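Local coordinates for F5/8 type C domain protein (Bacteroides ovatus, PDB 4ZRX) that probably hydrolyses alpha-L-fucosidic linkages in glycans, as a putative alpha-L-fucosidase whose chain also carries an F5/8 type C domain, at residues A27-Q40 with L274-E286. Numbering follows the deposited sequence.
Sequences AARLVPTPQQYAWQ and LEKATELFWYPSE. With EDO (1,2-ethanediol), chain C.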
# COMPACT_ATOMS: atom_id res chain seq x y z
N ALA A 27 -20.30 -21.60 0.47
CA ALA A 27 -19.29 -20.52 0.56
C ALA A 27 -18.16 -20.86 1.55
O ALA A 27 -16.99 -20.58 1.32
CB ALA A 27 -19.96 -19.20 0.99
N ALA A 28 -18.55 -21.47 2.67
CA ALA A 28 -17.63 -21.83 3.72
C ALA A 28 -16.63 -22.87 3.25
O ALA A 28 -15.59 -23.06 3.89
CB ALA A 28 -18.42 -22.35 4.96
N ARG A 29 -16.95 -23.60 2.18
CA ARG A 29 -16.09 -24.68 1.74
C ARG A 29 -15.42 -24.41 0.43
O ARG A 29 -14.89 -25.31 -0.23
CB ARG A 29 -16.91 -25.97 1.68
CG ARG A 29 -17.35 -26.39 3.05
CD ARG A 29 -18.19 -27.64 3.01
NE ARG A 29 -19.49 -27.37 2.42
CZ ARG A 29 -19.91 -27.79 1.23
NH1 ARG A 29 -19.14 -28.53 0.44
NH2 ARG A 29 -21.12 -27.47 0.82
N LEU A 30 -15.38 -23.12 0.06
CA LEU A 30 -14.66 -22.67 -1.10
C LEU A 30 -13.21 -22.38 -0.72
O LEU A 30 -12.97 -21.67 0.25
CB LEU A 30 -15.32 -21.42 -1.63
CG LEU A 30 -14.65 -20.65 -2.77
CD1 LEU A 30 -14.60 -21.51 -4.03
CD2 LEU A 30 -15.40 -19.37 -3.04
N VAL A 31 -12.27 -22.93 -1.46
CA VAL A 31 -10.88 -22.98 -1.05
C VAL A 31 -9.91 -22.55 -2.19
O VAL A 31 -10.26 -22.68 -3.33
CB VAL A 31 -10.47 -24.36 -0.50
CG1 VAL A 31 -11.36 -24.74 0.63
CG2 VAL A 31 -10.45 -25.41 -1.59
N PRO A 32 -8.72 -22.02 -1.87
CA PRO A 32 -7.72 -21.68 -2.91
C PRO A 32 -7.15 -22.91 -3.62
O PRO A 32 -7.13 -24.03 -3.07
CB PRO A 32 -6.57 -20.98 -2.11
CG PRO A 32 -6.80 -21.42 -0.66
CD PRO A 32 -8.26 -21.65 -0.51
N THR A 33 -6.68 -22.69 -4.85
CA THR A 33 -5.78 -23.66 -5.51
C THR A 33 -4.49 -23.72 -4.73
O THR A 33 -4.18 -22.80 -3.98
CB THR A 33 -5.46 -23.22 -6.95
OG1 THR A 33 -4.74 -21.99 -6.92
CG2 THR A 33 -6.67 -23.02 -7.75
N PRO A 34 -3.65 -24.76 -4.97
CA PRO A 34 -2.31 -24.74 -4.37
C PRO A 34 -1.51 -23.50 -4.76
O PRO A 34 -0.74 -22.98 -3.94
CB PRO A 34 -1.65 -25.99 -4.96
CG PRO A 34 -2.82 -26.89 -5.15
CD PRO A 34 -3.88 -26.01 -5.72
N GLN A 35 -1.69 -23.04 -5.99
CA GLN A 35 -0.94 -21.83 -6.45
C GLN A 35 -1.39 -20.57 -5.71
O GLN A 35 -0.57 -19.73 -5.31
CB GLN A 35 -1.08 -21.66 -7.95
CG GLN A 35 -0.51 -22.83 -8.77
CD GLN A 35 -1.53 -23.96 -9.08
OE1 GLN A 35 -2.51 -24.17 -8.42
NE2 GLN A 35 -1.25 -24.68 -10.15
N GLN A 36 -2.69 -20.45 -5.51
CA GLN A 36 -3.20 -19.31 -4.75
C GLN A 36 -2.78 -19.35 -3.31
O GLN A 36 -2.53 -18.31 -2.70
CB GLN A 36 -4.69 -19.25 -4.85
CG GLN A 36 -5.21 -18.84 -6.20
CD GLN A 36 -6.71 -18.91 -6.21
OE1 GLN A 36 -7.29 -19.99 -5.89
NE2 GLN A 36 -7.39 -17.83 -6.54
N TYR A 37 -2.73 -20.54 -2.74
CA TYR A 37 -2.32 -20.70 -1.36
C TYR A 37 -0.89 -20.38 -1.18
O TYR A 37 -0.51 -19.62 -0.28
CB TYR A 37 -2.62 -22.13 -0.92
CG TYR A 37 -2.43 -22.38 0.53
CD1 TYR A 37 -3.32 -21.89 1.45
CD2 TYR A 37 -1.38 -23.09 0.97
CE1 TYR A 37 -3.12 -22.16 2.82
CE2 TYR A 37 -1.21 -23.38 2.31
CZ TYR A 37 -2.08 -22.94 3.20
OH TYR A 37 -1.89 -23.14 4.53
N ALA A 38 -0.05 -20.87 -2.10
CA ALA A 38 1.38 -20.55 -2.06
C ALA A 38 1.62 -19.04 -2.23
O ALA A 38 2.45 -18.42 -1.56
CB ALA A 38 2.13 -21.34 -3.15
N TRP A 39 0.87 -18.42 -3.12
CA TRP A 39 0.97 -16.97 -3.31
C TRP A 39 0.70 -16.22 -2.02
O TRP A 39 1.45 -15.32 -1.63
CB TRP A 39 0.02 -16.56 -4.44
CG TRP A 39 -0.13 -15.07 -4.59
CD1 TRP A 39 0.64 -14.20 -5.32
CD2 TRP A 39 -1.15 -14.30 -4.01
NE1 TRP A 39 0.17 -12.91 -5.18
CE2 TRP A 39 -0.90 -12.94 -4.35
CE3 TRP A 39 -2.19 -14.60 -3.14
CZ2 TRP A 39 -1.75 -11.90 -3.89
CZ3 TRP A 39 -3.02 -13.58 -2.71
CH2 TRP A 39 -2.77 -12.24 -3.09
N GLN A 40 -0.36 -16.62 -1.33
CA GLN A 40 -0.81 -16.00 -0.09
C GLN A 40 0.31 -16.05 0.97
O GLN A 40 0.53 -15.11 1.71
CB GLN A 40 -2.04 -16.73 0.44
CG GLN A 40 -2.78 -16.02 1.54
CD GLN A 40 -3.74 -15.01 1.00
OE1 GLN A 40 -4.73 -15.38 0.42
NE2 GLN A 40 -3.45 -13.72 1.17
N LEU A 274 -24.36 -12.24 -0.59
CA LEU A 274 -24.60 -13.59 -1.13
C LEU A 274 -25.99 -13.80 -1.67
O LEU A 274 -26.18 -14.60 -2.59
CB LEU A 274 -24.38 -14.67 -0.08
CG LEU A 274 -22.93 -14.90 0.26
CD1 LEU A 274 -22.81 -16.00 1.34
CD2 LEU A 274 -22.16 -15.31 -1.00
N GLU A 275 -26.95 -13.05 -1.12
CA GLU A 275 -28.38 -13.20 -1.48
C GLU A 275 -28.64 -13.18 -2.97
O GLU A 275 -29.31 -14.05 -3.47
CB GLU A 275 -29.25 -12.13 -0.79
CG GLU A 275 -29.34 -12.30 0.76
CD GLU A 275 -30.37 -13.33 1.23
OE1 GLU A 275 -30.96 -14.05 0.38
OE2 GLU A 275 -30.58 -13.44 2.46
N LYS A 276 -28.08 -12.21 -3.70
CA LYS A 276 -28.30 -12.21 -5.14
C LYS A 276 -27.18 -12.86 -5.93
O LYS A 276 -27.29 -12.95 -7.14
CB LYS A 276 -28.70 -10.83 -5.66
CG LYS A 276 -30.22 -10.57 -5.42
CD LYS A 276 -30.70 -9.22 -5.92
CE LYS A 276 -30.20 -8.10 -5.01
NZ LYS A 276 -30.72 -6.78 -5.49
N ALA A 277 -26.15 -13.40 -5.26
CA ALA A 277 -25.07 -14.04 -5.99
C ALA A 277 -25.47 -15.42 -6.46
O ALA A 277 -26.18 -16.13 -5.76
CB ALA A 277 -23.82 -14.15 -5.11
N THR A 278 -25.00 -15.83 -7.63
CA THR A 278 -25.24 -17.21 -8.11
C THR A 278 -23.95 -18.03 -8.13
O THR A 278 -23.97 -19.19 -8.52
CB THR A 278 -25.81 -17.21 -9.56
OG1 THR A 278 -24.88 -16.53 -10.42
CG2 THR A 278 -27.16 -16.53 -9.62
N GLU A 279 -22.81 -17.40 -7.78
CA GLU A 279 -21.55 -18.11 -7.76
C GLU A 279 -20.58 -17.35 -6.88
O GLU A 279 -20.85 -16.23 -6.48
CB GLU A 279 -21.01 -18.32 -9.16
CG GLU A 279 -20.86 -17.06 -10.01
CD GLU A 279 -20.43 -17.34 -11.43
OE1 GLU A 279 -19.78 -18.38 -11.72
OE2 GLU A 279 -20.67 -16.45 -12.27
N LEU A 280 -19.48 -18.01 -6.55
CA LEU A 280 -18.52 -17.46 -5.63
C LEU A 280 -17.14 -17.88 -6.06
O LEU A 280 -16.93 -18.98 -6.59
CB LEU A 280 -18.84 -17.83 -4.18
CG LEU A 280 -18.29 -16.92 -3.06
CD1 LEU A 280 -19.11 -15.64 -3.00
CD2 LEU A 280 -18.40 -17.65 -1.69
N PHE A 281 -16.18 -16.98 -5.82
CA PHE A 281 -14.84 -17.14 -6.33
C PHE A 281 -13.83 -17.06 -5.20
O PHE A 281 -13.94 -16.15 -4.38
CB PHE A 281 -14.50 -16.07 -7.39
CG PHE A 281 -15.51 -15.96 -8.48
CD1 PHE A 281 -15.44 -16.76 -9.60
CD2 PHE A 281 -16.54 -15.05 -8.39
CE1 PHE A 281 -16.41 -16.65 -10.59
CE2 PHE A 281 -17.50 -14.95 -9.36
CZ PHE A 281 -17.43 -15.76 -10.46
N TRP A 282 -12.79 -17.93 -5.20
CA TRP A 282 -11.63 -17.68 -4.34
C TRP A 282 -10.74 -16.73 -5.15
O TRP A 282 -10.13 -17.09 -6.20
CB TRP A 282 -10.86 -18.95 -3.92
CG TRP A 282 -9.85 -18.57 -2.87
CD1 TRP A 282 -8.60 -18.12 -3.07
CD2 TRP A 282 -10.07 -18.49 -1.45
NE1 TRP A 282 -8.03 -17.73 -1.91
CE2 TRP A 282 -8.88 -17.99 -0.88
CE3 TRP A 282 -11.13 -18.81 -0.61
CZ2 TRP A 282 -8.72 -17.83 0.50
CZ3 TRP A 282 -10.98 -18.63 0.77
CH2 TRP A 282 -9.76 -18.16 1.30
N TYR A 283 -10.68 -15.48 -4.70
CA TYR A 283 -10.09 -14.40 -5.53
C TYR A 283 -9.55 -13.41 -4.54
O TYR A 283 -10.21 -12.46 -4.18
CB TYR A 283 -11.18 -13.86 -6.42
CG TYR A 283 -10.80 -12.89 -7.53
CD1 TYR A 283 -9.62 -13.06 -8.28
CD2 TYR A 283 -11.69 -11.89 -7.92
CE1 TYR A 283 -9.27 -12.18 -9.29
CE2 TYR A 283 -11.33 -11.00 -8.97
CZ TYR A 283 -10.14 -11.18 -9.66
OH TYR A 283 -9.83 -10.35 -10.74
N PRO A 284 -8.33 -13.65 -4.08
CA PRO A 284 -7.83 -12.95 -2.93
C PRO A 284 -7.12 -11.66 -3.25
O PRO A 284 -6.52 -11.53 -4.29
CB PRO A 284 -6.84 -13.94 -2.32
CG PRO A 284 -6.27 -14.65 -3.51
CD PRO A 284 -7.48 -14.84 -4.38
N SER A 285 -7.22 -10.74 -2.31
CA SER A 285 -6.77 -9.36 -2.45
C SER A 285 -5.27 -9.15 -2.41
O SER A 285 -4.62 -9.71 -1.52
CB SER A 285 -7.38 -8.57 -1.28
OG SER A 285 -6.94 -7.24 -1.27
N GLU A 286 -4.75 -8.33 -3.33
CA GLU A 286 -3.40 -7.89 -3.33
C GLU A 286 -3.40 -6.38 -3.24
O GLU A 286 -4.02 -5.68 -4.07
CB GLU A 286 -2.72 -8.36 -4.61
CG GLU A 286 -1.21 -8.17 -4.67
CD GLU A 286 -0.69 -8.54 -6.07
OE1 GLU A 286 -1.04 -7.84 -7.05
OE2 GLU A 286 0.02 -9.55 -6.20
C1 EDO C . -4.34 -25.32 -1.08
O1 EDO C . -4.20 -26.65 -1.59
C2 EDO C . -5.46 -25.22 -0.07
O2 EDO C . -6.74 -25.06 -0.68
O HOH W 1 -5.19 -17.40 -1.39
O HOH W 2 -5.40 -11.84 0.13
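Trp282 sets its indole anti to the backbone N (chi1 -171°), which brings one face of the ring system against the ring of Pro32, while Gln36, extended beyond CG (chi2 176°), reaches the same tryptophan with its amide. Pro32 CD stands 3.8 Å from the centroid of the six-membered ring, nearly on the ring normal, a CH-pi contact, and Pro32 CB lies over the pyrrole part. The Gln36 amide is turned almost perpendicular to the indole, 79° between planes; its NE2 donates to Trp282 O at 2.9 Å, coming from above the carbonyl plane, and also bonds Asp223 O. Gln36 OE1 takes the N-H of Thr33 on a lone pair, and Gln36 N donates to Thr33 OG1 at 2.9 Å, so this capping box at the start of helix 34-42 also fixes the rotation of the amide that meets Trp282. In the TIM barrel expected of this fucosidase family, strand 279-290 pairs in parallel with strand 324-328, and the segment 27-40 runs alongside residues 280-286 in the same direction, just before the chain enters strand 44-48. At the indole edge, Trp282 NE1 donates to a water 2.9 Å away that in turn donates to Gln36 O and Gln40 OE1. With an alanine in place of Trp282, the face that Pro32 packs on would be gone, which would probably open a gap beside the proline and leave that water without its indole donor. Farther along, Trp39 brings CZ3 to 3.5 Å from Pro284 CG, crossing it at a slant, and Ser285 O sits at the ring's edge. Glu286 lays CB and CG beside Trp39 CZ2, with its OE1 bonded to Trp183 NE1. Toward the other end, Leu30 CD2 meets Leu280 CD2 at 3.7 Å, and Ala27 CB presses tightly on Leu280 CD2 at 3.5 Å, with Ala241 touching both leucines.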